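Local coordinates for protein O-methyltransferase (Saccharopolyspora spinosa, PDB 4CE0) that probably transfers a methyl group from S-adenosyl-L-methionine to the rhamnose 4'-hydroxyl of spinosyn, using a bound magnesium ion, at residues Q64-A69 with F208-D213; E68-D73 with L179-L184; V84-A89 with L139-E144; F79-T82 with G88-I91. All blocks are in the same frame, centred on the assembly; numbering follows the deposited sequence.

Interaction 1 of 4, residues Q64-A69 with F208-D213; sequences QHCVEA and FVIIDD. With MG (magnesium ion), chain C.
The thiol of C66 lies over one face of the F208 ring, with SG 3.5 Å from CD2. It sits toward the rim, 25° off the ring normal at the centroid, while CB of C66 makes a CH-pi contact with the same ring. With its SG beside the backbone N (chi1 -65°), the small, polarisable cysteine can cover the aromatic face and still reach CD1 of I210, 3.8 Å from SG. The small methyl of A69 touches the CE1/CZ end of the ring, where CB is 4.0 Å from CE1 of F208.

Farther out, the helix and strand run almost antiparallel, 169° between their directions. On the helix flank, Q64 NE2 donates to E68 OE2 at 2.7 Å from above the carboxylate plane. Just past the C-terminal end of the strand, D212 OD2 binds the magnesium ion at 2.0 Å and D213 OD2 binds it too, with D185 and three waters completing the shell; R59 forms a salt bridge to OD1 of D212. The chemistry thus divides along this part of the chain: nonpolar, sulfur-aromatic cohesion at F208 and I210 in the strand, and charged, directional metal bonds just beyond its end.

Interaction 2 of 4, residues E68-D73 with L179-L184; sequences EAVLAD and LAVLRL
V70 pushes both of its methyl groups against A180, where the helix and the strand come closest. CG1 meets CB of A180 at 3.5 Å, methyl against methyl. CG2 reaches past it to the backbone, 3.5 Å from the carbonyl O of A180, and beyond that to CG2 of V181 at 4.0 Å. The valine is turned well off a staggered rotamer (chi1 145°), consistent with a tight fit in which both branches are used at once. Alanine suits the other side of the contact: its single methyl lets the two backbones approach to 6.6 Å between the CA atoms of V70 and A180. V181, beta-branched and at home in a strand, has CG1 anti to the backbone N (chi1 172°), which leaves CG2 beside that N, facing V70.

This is one helix of a Rossmann-like methyltransferase fold lying on the parallel part of a mixed sheet: strand 179-184 runs between 78-82 and 207-211, and helix 56-73 covers one face of all three. V70 accordingly also touches F79 and F208 of the flanking strands. The chain turns a corner at A180, whose backbone still pairs with D78 and F208.

Around the helix the character changes. A72 and D73 are exposed, and the short methyl and the carboxylate suit the exposed side of the helix; D73 forms a salt bridge with R247. L71, partly exposed, leans instead on the loop residues D102 and R105.

Interaction 3 of 4, residues V84-A89 with L139-E144; sequences VWRGGA and LGVSLE. With SAH (S-adenosyl-L-homocysteine), chain B.
W85 and V141 bring their CA atoms to 5.9 Å where the type II' turn V84-G87, closed by G87 N to V84 O at 2.7 Å, faces the coil before a helix. With CG anti to the backbone N (chi1 -169°), W85 carries the CD1/NE1 side of its indole to L139, whose O lies at the ring edge, 3.5 Å from CD1, while CG2 of V141 approaches obliquely, 3.7 Å from CD1. R86 lays its aliphatic CG over the centre of one indole face, its chain running extended to a guanidinium that lies flat against CZ2; A51 O accepts from that group. The V141 side chain crosses that of R86 at about a right angle, its CG2 3.9 Å from R86 CG.

Toward the cofactor product, W85 N gives a weak bond to the ribose O3' of S-adenosyl-L-homocysteine (3.1 Å, 133°). A water lies between the carbonyls of W85 and V141, 2.8 Å from W85 O, within reach of more acceptors than it has protons.

The turn follows strand 78-82 and leads through G87, whose positive phi suits glycine, into helix 88-100. S142 N-caps helix 143-152, so each segment leads into a helix.

Interaction 4 of 4, residues F79-T82 with G88-I91; sequences FAET and GACI. With SAH (S-adenosyl-L-homocysteine), chain B.
E81 contributes the largest share of the buried surface, and it meets C90 and A89 in the first turn of the helix. Its chain is extended, with CG anti to the backbone N (chi1 -171°), and so carries the carboxylate from the strand to the helix start. The thiol of C90 lies alongside it: SG is 3.4 Å from OE1 and 3.6 Å from CB, so one sulfur touches both the root and the tip of the glutamate. Cysteine fits because it is compact and tolerates both an apolar and a polar neighbour. A89 presents only a methyl, whose CB lies 3.5 Å from E81 OE2 and near the ligand carboxylate, 3.7 Å from its OXT.

Polar contacts hold the carboxylate in place. A water donates to OE1 at 2.8 Å and accepts a weak bond from A89 N, linking the side chain to the helix backbone. OE2 forms a salt bridge with R183 and lies 2.8 Å from the carboxylate O of S-adenosyl-L-homocysteine. The arginine and the N-terminal end of the helix would both be expected to ease negative charge gathered here.

Strand 78-82 and helix 88-100 open a beta-alpha-beta unit with strand 107-111. An acidic residue at the end of the first strand, followed by a glycine-containing turn into the helix, is consistent with the first conserved motif of Rossmann-like methyltransferases, which binds the cofactor.

Following the chain, helix 56-73 supplies the first partner of both interaction 1 and interaction 2, which share E68 and A69. Next comes strand 78-82 with helix 88-100: interaction 4 closes a short loop of five residues, and interaction 3, sharing G88 and A89 with it, reaches forward to 139-144. Both lie nested within the long loops that close only when the chain returns at strand 179-184 for interaction 2 and at strand 207-211 for interaction 1. Interactions 1 and 2 bind helix 56-73 to adjacent strands of the sheet, whereas 3 and 4 gather the turn and helix start around S-adenosyl-L-homocysteine. V67 packing on F79 joins interactions 1 and 4.

Interaction 1 of 4, residues Q64-A69 with F208-D213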
loop_
_atom_site.group_PDB
_atom_site.type_symbol
_atom_site.label_atom_id
_atom_site.label_comp_id
_atom_site.label_asym_id
_atom_site.label_seq_id
_atom_site.Cartn_x
_atom_site.Cartn_y
_atom_site.Cartn_z
ATOM N N GLN A 64 14.038 8.264 0.574
ATOM C CA GLN A 64 14.473 6.870 0.633
ATOM C C GLN A 64 15.989 6.761 0.349
ATOM O O GLN A 64 16.677 6.004 1.008
ATOM C CB GLN A 64 13.722 6.028 -0.390
ATOM C CG GLN A 64 14.147 4.534 -0.365
ATOM C CD GLN A 64 13.259 3.654 -1.224
ATOM O OE1 GLN A 64 12.196 4.077 -1.668
ATOM N NE2 GLN A 64 13.712 2.421 -1.484
ATOM N N HIS A 65 16.471 7.483 -0.662
ATOM C CA HIS A 65 17.905 7.502 -1.035
ATOM C C HIS A 65 18.737 7.926 0.157
ATOM O O HIS A 65 19.714 7.262 0.516
ATOM C CB HIS A 65 18.150 8.494 -2.192
ATOM C CG HIS A 65 19.603 8.709 -2.517
ATOM N ND1 HIS A 65 20.377 9.660 -1.886
ATOM C CD2 HIS A 65 20.411 8.089 -3.406
ATOM C CE1 HIS A 65 21.607 9.613 -2.371
ATOM N NE2 HIS A 65 21.653 8.676 -3.301
ATOM N N CYS A 66 18.321 9.010 0.820
ATOM C CA CYS A 66 19.053 9.507 1.996
ATOM C C CYS A 66 19.045 8.536 3.197
ATOM O O CYS A 66 20.063 8.290 3.832
ATOM C CB CYS A 66 18.507 10.875 2.437
ATOM S SG CYS A 66 18.758 12.200 1.200
ATOM N N VAL A 67 17.875 8.028 3.544
ATOM C CA VAL A 67 17.756 7.128 4.668
ATOM C C VAL A 67 18.580 5.878 4.351
ATOM O O VAL A 67 19.284 5.385 5.234
ATOM C CB VAL A 67 16.266 6.737 4.909
ATOM C CG1 VAL A 67 16.135 5.584 5.949
ATOM C CG2 VAL A 67 15.449 7.985 5.294
ATOM N N GLU A 68 18.495 5.373 3.104
ATOM C CA GLU A 68 19.210 4.130 2.750
ATOM C C GLU A 68 20.720 4.308 2.811
ATOM O O GLU A 68 21.446 3.380 3.180
ATOM C CB GLU A 68 18.784 3.586 1.371
ATOM C CG GLU A 68 17.439 2.811 1.434
ATOM C CD GLU A 68 16.954 2.280 0.103
ATOM O OE1 GLU A 68 17.719 2.348 -0.870
ATOM O OE2 GLU A 68 15.805 1.786 0.038
ATOM N N ALA A 69 21.183 5.507 2.469
ATOM C CA ALA A 69 22.617 5.807 2.411
ATOM C C ALA A 69 23.173 5.865 3.814
ATOM O O ALA A 69 24.259 5.332 4.108
ATOM C CB ALA A 69 22.864 7.133 1.676
ATOM N N PHE A 208 22.235 13.880 6.469
ATOM C CA PHE A 208 21.585 14.676 5.432
ATOM C C PHE A 208 20.681 15.742 6.006
ATOM O O PHE A 208 19.896 15.502 6.955
ATOM C CB PHE A 208 20.727 13.780 4.530
ATOM C CG PHE A 208 21.517 12.886 3.621
ATOM C CD1 PHE A 208 21.902 11.619 4.039
ATOM C CD2 PHE A 208 21.852 13.307 2.323
ATOM C CE1 PHE A 208 22.636 10.792 3.209
ATOM C CE2 PHE A 208 22.575 12.483 1.488
ATOM C CZ PHE A 208 22.968 11.219 1.921
ATOM N N VAL A 209 20.768 16.920 5.401
ATOM C CA VAL A 209 19.736 17.931 5.567
ATOM C C VAL A 209 18.928 17.995 4.284
ATOM O O VAL A 209 19.486 18.201 3.186
ATOM C CB VAL A 209 20.286 19.345 5.834
ATOM C CG1 VAL A 209 19.118 20.258 6.135
ATOM C CG2 VAL A 209 21.219 19.336 6.966
ATOM N N ILE A 210 17.616 17.819 4.441
ATOM C CA ILE A 210 16.669 17.891 3.360
ATOM C C ILE A 210 15.771 19.120 3.541
ATOM O O ILE A 210 15.163 19.334 4.591
ATOM C CB ILE A 210 15.841 16.611 3.295
ATOM C CG1 ILE A 210 16.733 15.412 2.963
ATOM C CG2 ILE A 210 14.762 16.722 2.236
ATOM C CD1 ILE A 210 16.038 14.106 3.120
ATOM N N ILE A 211 15.714 19.953 2.516
ATOM C CA ILE A 211 14.932 21.197 2.573
ATOM C C ILE A 211 13.764 21.038 1.592
ATOM O O ILE A 211 13.952 21.101 0.383
ATOM C CB ILE A 211 15.752 22.409 2.167
ATOM C CG1 ILE A 211 17.094 22.461 2.903
ATOM C CG2 ILE A 211 14.954 23.683 2.413
ATOM C CD1 ILE A 211 16.989 22.788 4.383
ATOM N N ASP A 212 12.554 20.845 2.098
ATOM C CA ASP A 212 11.504 20.407 1.212
ATOM C C ASP A 212 11.091 21.511 0.232
ATOM O O ASP A 212 10.664 21.206 -0.867
ATOM C CB ASP A 212 10.281 19.908 2.002
ATOM C CG ASP A 212 9.249 19.242 1.104
ATOM O OD1 ASP A 212 9.499 18.092 0.679
ATOM O OD2 ASP A 212 8.203 19.863 0.795
ATOM N N ASP A 213 11.212 22.771 0.651
ATOM C CA ASP A 213 10.788 23.922 -0.150
ATOM C C ASP A 213 11.900 24.939 -0.307
ATOM O O ASP A 213 11.686 26.153 -0.158
ATOM C CB ASP A 213 9.591 24.621 0.504
ATOM C CG ASP A 213 8.354 23.773 0.475
ATOM O OD1 ASP A 213 7.657 23.782 -0.564
ATOM O OD2 ASP A 213 8.106 23.066 1.469
HETATM MG MG MG C . 7.119 21.251 1.720
HETATM O O HOH W 1 6.023 21.717 -0.222
HETATM O O HOH W 2 5.397 19.928 1.713
HETATM O O HOH W 3 5.615 22.547 2.350
#

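Interaction 2 of 4, residues E68-D73 with L179-L184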
loop_
_atom_site.group_PDB
_atom_site.type_symbol
_atom_site.label_atom_id
_atom_site.label_comp_id
_atom_site.label_asym_id
_atom_site.label_seq_id
_atom_site.Cartn_x
_atom_site.Cartn_y
_atom_site.Cartn_z
ATOM N N GLU A 68 18.495 5.373 3.104
ATOM C CA GLU A 68 19.210 4.130 2.750
ATOM C C GLU A 68 20.720 4.308 2.811
ATOM O O GLU A 68 21.446 3.380 3.180
ATOM C CB GLU A 68 18.784 3.586 1.371
ATOM C CG GLU A 68 17.439 2.811 1.434
ATOM C CD GLU A 68 16.954 2.280 0.103
ATOM O OE1 GLU A 68 17.719 2.348 -0.870
ATOM O OE2 GLU A 68 15.805 1.786 0.038
ATOM N N ALA A 69 21.183 5.507 2.469
ATOM C CA ALA A 69 22.617 5.807 2.411
ATOM C C ALA A 69 23.173 5.865 3.814
ATOM O O ALA A 69 24.259 5.332 4.108
ATOM C CB ALA A 69 22.864 7.133 1.676
ATOM N N VAL A 70 22.423 6.522 4.686
ATOM C CA VAL A 70 22.777 6.610 6.101
ATOM C C VAL A 70 22.871 5.227 6.751
ATOM O O VAL A 70 23.757 4.976 7.587
ATOM C CB VAL A 70 21.729 7.463 6.824
ATOM C CG1 VAL A 70 21.468 6.987 8.213
ATOM C CG2 VAL A 70 22.129 8.965 6.790
ATOM N N LEU A 71 21.919 4.355 6.419
ATOM C CA LEU A 71 21.924 2.994 6.943
ATOM C C LEU A 71 23.119 2.189 6.388
ATOM O O LEU A 71 23.805 1.518 7.146
ATOM C CB LEU A 71 20.623 2.266 6.614
ATOM C CG LEU A 71 19.340 2.768 7.271
ATOM C CD1 LEU A 71 18.204 1.820 6.908
ATOM C CD2 LEU A 71 19.449 2.940 8.787
ATOM N N ALA A 72 23.380 2.262 5.078
ATOM C CA ALA A 72 24.488 1.487 4.502
ATOM C C ALA A 72 25.857 2.029 4.926
ATOM O O ALA A 72 26.789 1.264 5.138
ATOM C CB ALA A 72 24.403 1.478 3.078
ATOM N N ASP A 73 25.973 3.348 5.034
ATOM C CA ASP A 73 27.239 3.986 5.418
ATOM C C ASP A 73 27.558 3.875 6.913
ATOM O O ASP A 73 28.703 4.094 7.319
ATOM C CB ASP A 73 27.215 5.470 5.043
ATOM C CG ASP A 73 27.248 5.699 3.552
ATOM O OD1 ASP A 73 27.060 4.735 2.779
ATOM O OD2 ASP A 73 27.466 6.857 3.152
ATOM N N LEU A 179 21.267 13.049 15.058
ATOM C CA LEU A 179 20.432 12.857 13.903
ATOM C C LEU A 179 21.324 12.415 12.782
ATOM O O LEU A 179 22.425 12.936 12.612
ATOM C CB LEU A 179 19.732 14.173 13.516
ATOM C CG LEU A 179 18.633 14.692 14.462
ATOM C CD1 LEU A 179 18.171 16.109 14.093
ATOM C CD2 LEU A 179 17.458 13.754 14.462
ATOM N N ALA A 180 20.824 11.471 11.998
ATOM C CA ALA A 180 21.460 11.100 10.748
ATOM C C ALA A 180 20.735 11.739 9.578
ATOM O O ALA A 180 21.312 11.916 8.499
ATOM C CB ALA A 180 21.451 9.588 10.596
ATOM N N VAL A 181 19.451 12.034 9.760
ATOM C CA VAL A 181 18.668 12.709 8.724
ATOM C C VAL A 181 17.800 13.789 9.359
ATOM O O VAL A 181 17.141 13.564 10.345
ATOM C CB VAL A 181 17.765 11.704 7.916
ATOM C CG1 VAL A 181 16.802 12.430 6.973
ATOM C CG2 VAL A 181 18.590 10.684 7.187
ATOM N N LEU A 182 17.792 14.967 8.766
ATOM C CA LEU A 182 17.024 16.091 9.289
ATOM C C LEU A 182 16.232 16.633 8.129
ATOM O O LEU A 182 16.811 17.152 7.164
ATOM C CB LEU A 182 17.967 17.168 9.880
ATOM C CG LEU A 182 17.341 18.535 10.209
ATOM C CD1 LEU A 182 16.229 18.364 11.253
ATOM C CD2 LEU A 182 18.403 19.566 10.677
ATOM N N ARG A 183 14.912 16.458 8.185
ATOM C CA ARG A 183 14.029 16.907 7.111
ATOM C C ARG A 183 13.248 18.144 7.558
ATOM O O ARG A 183 12.596 18.126 8.593
ATOM C CB ARG A 183 13.100 15.789 6.652
ATOM C CG ARG A 183 12.329 16.130 5.386
ATOM C CD ARG A 183 11.480 14.962 4.837
ATOM N NE ARG A 183 11.378 15.241 3.428
ATOM C CZ ARG A 183 10.507 16.073 2.877
ATOM N NH1 ARG A 183 9.523 16.615 3.599
ATOM N NH2 ARG A 183 10.608 16.310 1.578
ATOM N N LEU A 184 13.379 19.235 6.798
ATOM C CA LEU A 184 12.713 20.514 7.117
ATOM C C LEU A 184 11.577 20.721 6.146
ATOM O O LEU A 184 11.774 20.750 4.918
ATOM C CB LEU A 184 13.665 21.683 7.030
ATOM C CG LEU A 184 14.520 22.011 8.243
ATOM C CD1 LEU A 184 15.441 20.882 8.599
ATOM C CD2 LEU A 184 15.307 23.249 7.925
#

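Interaction 3 of 4, residues V84-A89 with L139-E144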
loop_
_atom_site.group_PDB
_atom_site.type_symbol
_atom_site.label_atom_id
_atom_site.label_comp_id
_atom_site.label_asym_id
_atom_site.label_seq_id
_atom_site.Cartn_x
_atom_site.Cartn_y
_atom_site.Cartn_z
ATOM N N VAL A 84 5.251 17.995 9.692
ATOM C CA VAL A 84 4.811 16.640 9.347
ATOM C C VAL A 84 3.410 16.539 8.742
ATOM O O VAL A 84 3.116 15.562 8.055
ATOM C CB VAL A 84 4.928 15.695 10.574
ATOM C CG1 VAL A 84 6.227 15.946 11.272
ATOM C CG2 VAL A 84 3.723 15.830 11.568
ATOM N N TRP A 85 2.576 17.566 8.946
ATOM C CA TRP A 85 1.195 17.562 8.449
ATOM C C TRP A 85 0.543 16.254 8.864
ATOM O O TRP A 85 0.447 15.971 10.067
ATOM C CB TRP A 85 1.150 17.776 6.941
ATOM C CG TRP A 85 -0.183 18.055 6.351
ATOM C CD1 TRP A 85 -1.103 18.953 6.809
ATOM C CD2 TRP A 85 -0.732 17.498 5.140
ATOM N NE1 TRP A 85 -2.207 18.960 5.984
ATOM C CE2 TRP A 85 -2.007 18.081 4.958
ATOM C CE3 TRP A 85 -0.282 16.555 4.213
ATOM C CZ2 TRP A 85 -2.839 17.741 3.885
ATOM C CZ3 TRP A 85 -1.120 16.207 3.152
ATOM C CH2 TRP A 85 -2.388 16.791 3.010
ATOM N N ARG A 86 0.123 15.441 7.899
ATOM C CA ARG A 86 -0.590 14.213 8.232
ATOM C C ARG A 86 0.338 13.065 8.624
ATOM O O ARG A 86 -0.126 12.004 9.066
ATOM C CB ARG A 86 -1.520 13.813 7.086
ATOM C CG ARG A 86 -2.741 14.712 6.965
ATOM C CD ARG A 86 -3.520 14.432 5.717
ATOM N NE ARG A 86 -4.600 15.398 5.531
ATOM C CZ ARG A 86 -5.216 15.630 4.374
ATOM N NH1 ARG A 86 -4.876 14.963 3.275
ATOM N NH2 ARG A 86 -6.174 16.543 4.321
ATOM N N GLY A 87 1.641 13.274 8.442
ATOM C CA GLY A 87 2.645 12.356 8.969
ATOM C C GLY A 87 3.318 11.458 7.979
ATOM O O GLY A 87 4.229 10.694 8.341
ATOM N N GLY A 88 2.935 11.617 6.720
ATOM C CA GLY A 88 3.291 10.694 5.662
ATOM C C GLY A 88 4.782 10.486 5.472
ATOM O O GLY A 88 5.259 9.354 5.342
ATOM N N ALA A 89 5.523 11.578 5.447
ATOM C CA ALA A 89 6.967 11.487 5.271
ATOM C C ALA A 89 7.611 10.765 6.443
ATOM O O ALA A 89 8.533 9.985 6.274
ATOM C CB ALA A 89 7.564 12.863 5.102
ATOM N N LEU A 139 -3.927 22.847 7.286
ATOM C CA LEU A 139 -2.605 22.304 7.521
ATOM C C LEU A 139 -2.474 21.874 8.979
ATOM O O LEU A 139 -1.428 21.355 9.399
ATOM C CB LEU A 139 -1.578 23.376 7.215
ATOM C CG LEU A 139 -1.609 23.777 5.748
ATOM C CD1 LEU A 139 -1.035 25.187 5.568
ATOM C CD2 LEU A 139 -0.827 22.758 4.985
ATOM N N GLY A 140 -3.541 22.114 9.740
ATOM C CA GLY A 140 -3.622 21.737 11.135
ATOM C C GLY A 140 -4.157 20.331 11.312
ATOM O O GLY A 140 -5.355 20.075 11.117
ATOM N N VAL A 141 -3.262 19.420 11.688
ATOM C CA VAL A 141 -3.617 18.025 11.903
ATOM C C VAL A 141 -3.166 17.624 13.301
ATOM O O VAL A 141 -1.959 17.663 13.622
ATOM C CB VAL A 141 -2.949 17.129 10.849
ATOM C CG1 VAL A 141 -3.364 15.645 11.031
ATOM C CG2 VAL A 141 -3.267 17.633 9.444
ATOM N N SER A 142 -4.142 17.281 14.135
ATOM C CA SER A 142 -3.924 16.910 15.534
ATOM C C SER A 142 -2.987 15.708 15.723
ATOM O O SER A 142 -2.874 14.839 14.850
ATOM C CB SER A 142 -5.274 16.563 16.190
ATOM O OG SER A 142 -5.826 15.378 15.621
ATOM N N LEU A 143 -2.349 15.654 16.887
ATOM C CA LEU A 143 -1.460 14.554 17.246
ATOM C C LEU A 143 -2.244 13.245 17.189
ATOM O O LEU A 143 -1.760 12.208 16.723
ATOM C CB LEU A 143 -0.876 14.788 18.654
ATOM C CG LEU A 143 0.099 13.766 19.278
ATOM C CD1 LEU A 143 1.270 13.489 18.341
ATOM C CD2 LEU A 143 0.613 14.304 20.616
ATOM N N GLU A 144 -3.485 13.307 17.642
ATOM C CA GLU A 144 -4.307 12.126 17.659
ATOM C C GLU A 144 -4.434 11.602 16.242
ATOM O O GLU A 144 -4.313 10.405 16.011
ATOM C CB GLU A 144 -5.677 12.446 18.254
ATOM C CG GLU A 144 -6.621 11.287 18.221
ATOM C CD GLU A 144 -7.796 11.484 19.173
ATOM O OE1 GLU A 144 -7.571 11.620 20.412
ATOM O OE2 GLU A 144 -8.946 11.519 18.670
HETATM N N SAH B . 3.090 16.472 3.857
HETATM C CA SAH B . 4.102 17.431 4.329
HETATM C CB SAH B . 3.692 18.340 5.460
HETATM C CG SAH B . 4.444 19.569 5.970
HETATM S SD SAH B . 3.177 20.872 6.009
HETATM C C SAH B . 5.090 16.450 4.819
HETATM O O SAH B . 5.947 16.900 5.562
HETATM O OXT SAH B . 4.786 15.215 4.282
HETATM C "C5'" SAH B . 3.888 22.055 7.208
HETATM C "C4'" SAH B . 3.832 21.586 8.670
HETATM O "O4'" SAH B . 4.712 22.347 9.470
HETATM C "C3'" SAH B . 2.459 21.734 9.333
HETATM O "O3'" SAH B . 2.075 20.457 9.801
HETATM C "C2'" SAH B . 2.615 22.752 10.470
HETATM O "O2'" SAH B . 1.822 22.570 11.663
HETATM C "C1'" SAH B . 4.122 22.668 10.728
HETATM N N9 SAH B . 4.784 23.890 11.243
HETATM C C8 SAH B . 5.193 24.962 10.477
HETATM N N7 SAH B . 5.805 25.836 11.288
HETATM C C5 SAH B . 5.835 25.334 12.542
HETATM C C6 SAH B . 6.333 25.807 13.758
HETATM N N6 SAH B . 6.947 26.986 13.840
HETATM N N1 SAH B . 6.185 25.054 14.898
HETATM C C2 SAH B . 5.573 23.817 14.865
HETATM N N3 SAH B . 5.061 23.379 13.666
HETATM C C4 SAH B . 5.216 24.095 12.518
HETATM O O HOH W 4 0.638 17.779 12.235
#

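Interaction 4 of 4, residues F79-T82 with G88-I91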
loop_
_atom_site.group_PDB
_atom_site.type_symbol
_atom_site.label_atom_id
_atom_site.label_comp_id
_atom_site.label_asym_id
_atom_site.label_seq_id
_atom_site.Cartn_x
_atom_site.Cartn_y
_atom_site.Cartn_z
ATOM N N PHE A 79 16.144 10.072 13.077
ATOM C CA PHE A 79 15.649 10.820 11.931
ATOM C C PHE A 79 14.677 11.794 12.510
ATOM O O PHE A 79 14.012 11.481 13.481
ATOM C CB PHE A 79 14.904 9.909 10.941
ATOM C CG PHE A 79 15.735 8.796 10.372
ATOM C CD1 PHE A 79 17.114 8.848 10.368
ATOM C CD2 PHE A 79 15.118 7.709 9.790
ATOM C CE1 PHE A 79 17.876 7.801 9.803
ATOM C CE2 PHE A 79 15.865 6.668 9.238
ATOM C CZ PHE A 79 17.251 6.720 9.252
ATOM N N ALA A 80 14.553 12.960 11.911
ATOM C CA ALA A 80 13.612 13.926 12.400
ATOM C C ALA A 80 13.007 14.701 11.262
ATOM O O ALA A 80 13.740 15.099 10.350
ATOM C CB ALA A 80 14.316 14.887 13.391
ATOM N N GLU A 81 11.693 14.943 11.326
ATOM C CA GLU A 81 11.054 15.898 10.413
ATOM C C GLU A 81 10.354 17.010 11.179
ATOM O O GLU A 81 9.515 16.771 12.057
ATOM C CB GLU A 81 10.083 15.253 9.404
ATOM C CG GLU A 81 9.591 16.285 8.308
ATOM C CD GLU A 81 8.468 15.782 7.437
ATOM O OE1 GLU A 81 7.551 15.117 7.993
ATOM O OE2 GLU A 81 8.488 16.059 6.201
ATOM N N THR A 82 10.727 18.236 10.828
ATOM C CA THR A 82 10.126 19.423 11.395
ATOM C C THR A 82 9.146 19.927 10.383
ATOM O O THR A 82 9.514 20.601 9.396
ATOM C CB THR A 82 11.164 20.513 11.825
ATOM O OG1 THR A 82 12.015 20.913 10.734
ATOM C CG2 THR A 82 12.021 19.990 12.937
ATOM N N GLY A 88 2.935 11.617 6.720
ATOM C CA GLY A 88 3.291 10.694 5.662
ATOM C C GLY A 88 4.782 10.486 5.472
ATOM O O GLY A 88 5.259 9.354 5.342
ATOM N N ALA A 89 5.523 11.578 5.447
ATOM C CA ALA A 89 6.967 11.487 5.271
ATOM C C ALA A 89 7.611 10.765 6.443
ATOM O O ALA A 89 8.533 9.985 6.274
ATOM C CB ALA A 89 7.564 12.863 5.102
ATOM N N CYS A 90 7.139 11.058 7.649
ATOM C CA CYS A 90 7.624 10.373 8.828
ATOM C C CYS A 90 7.234 8.913 8.854
ATOM O O CYS A 90 8.023 8.056 9.274
ATOM C CB CYS A 90 7.063 11.053 10.065
ATOM S SG CYS A 90 7.832 12.663 10.390
ATOM N N ILE A 91 6.009 8.620 8.446
ATOM C CA ILE A 91 5.608 7.209 8.277
ATOM C C ILE A 91 6.586 6.492 7.345
ATOM O O ILE A 91 7.053 5.376 7.641
ATOM C CB ILE A 91 4.176 7.092 7.760
ATOM C CG1 ILE A 91 3.202 7.567 8.836
ATOM C CG2 ILE A 91 3.801 5.649 7.419
ATOM C CD1 ILE A 91 1.844 7.878 8.314
HETATM N N SAH B . 3.090 16.472 3.857
HETATM C CA SAH B . 4.102 17.431 4.329
HETATM C CB SAH B . 3.692 18.340 5.460
HETATM C CG SAH B . 4.444 19.569 5.970
HETATM S SD SAH B . 3.177 20.872 6.009
HETATM C C SAH B . 5.090 16.450 4.819
HETATM O O SAH B . 5.947 16.900 5.562
HETATM O OXT SAH B . 4.786 15.215 4.282
HETATM C "C5'" SAH B . 3.888 22.055 7.208
HETATM C "C4'" SAH B . 3.832 21.586 8.670
HETATM O "O4'" SAH B . 4.712 22.347 9.470
HETATM C "C3'" SAH B . 2.459 21.734 9.333
HETATM O "O3'" SAH B . 2.075 20.457 9.801
HETATM C "C2'" SAH B . 2.615 22.752 10.470
HETATM O "O2'" SAH B . 1.822 22.570 11.663
HETATM C "C1'" SAH B . 4.122 22.668 10.728
HETATM N N9 SAH B . 4.784 23.890 11.243
HETATM C C8 SAH B . 5.193 24.962 10.477
HETATM N N7 SAH B . 5.805 25.836 11.288
HETATM C C5 SAH B . 5.835 25.334 12.542
HETATM C C6 SAH B . 6.333 25.807 13.758
HETATM N N6 SAH B . 6.947 26.986 13.840
HETATM N N1 SAH B . 6.185 25.054 14.898
HETATM C C2 SAH B . 5.573 23.817 14.865
HETATM N N3 SAH B . 5.061 23.379 13.666
HETATM C C4 SAH B . 5.216 24.095 12.518
HETATM O O HOH W 5 5.196 13.795 7.329
#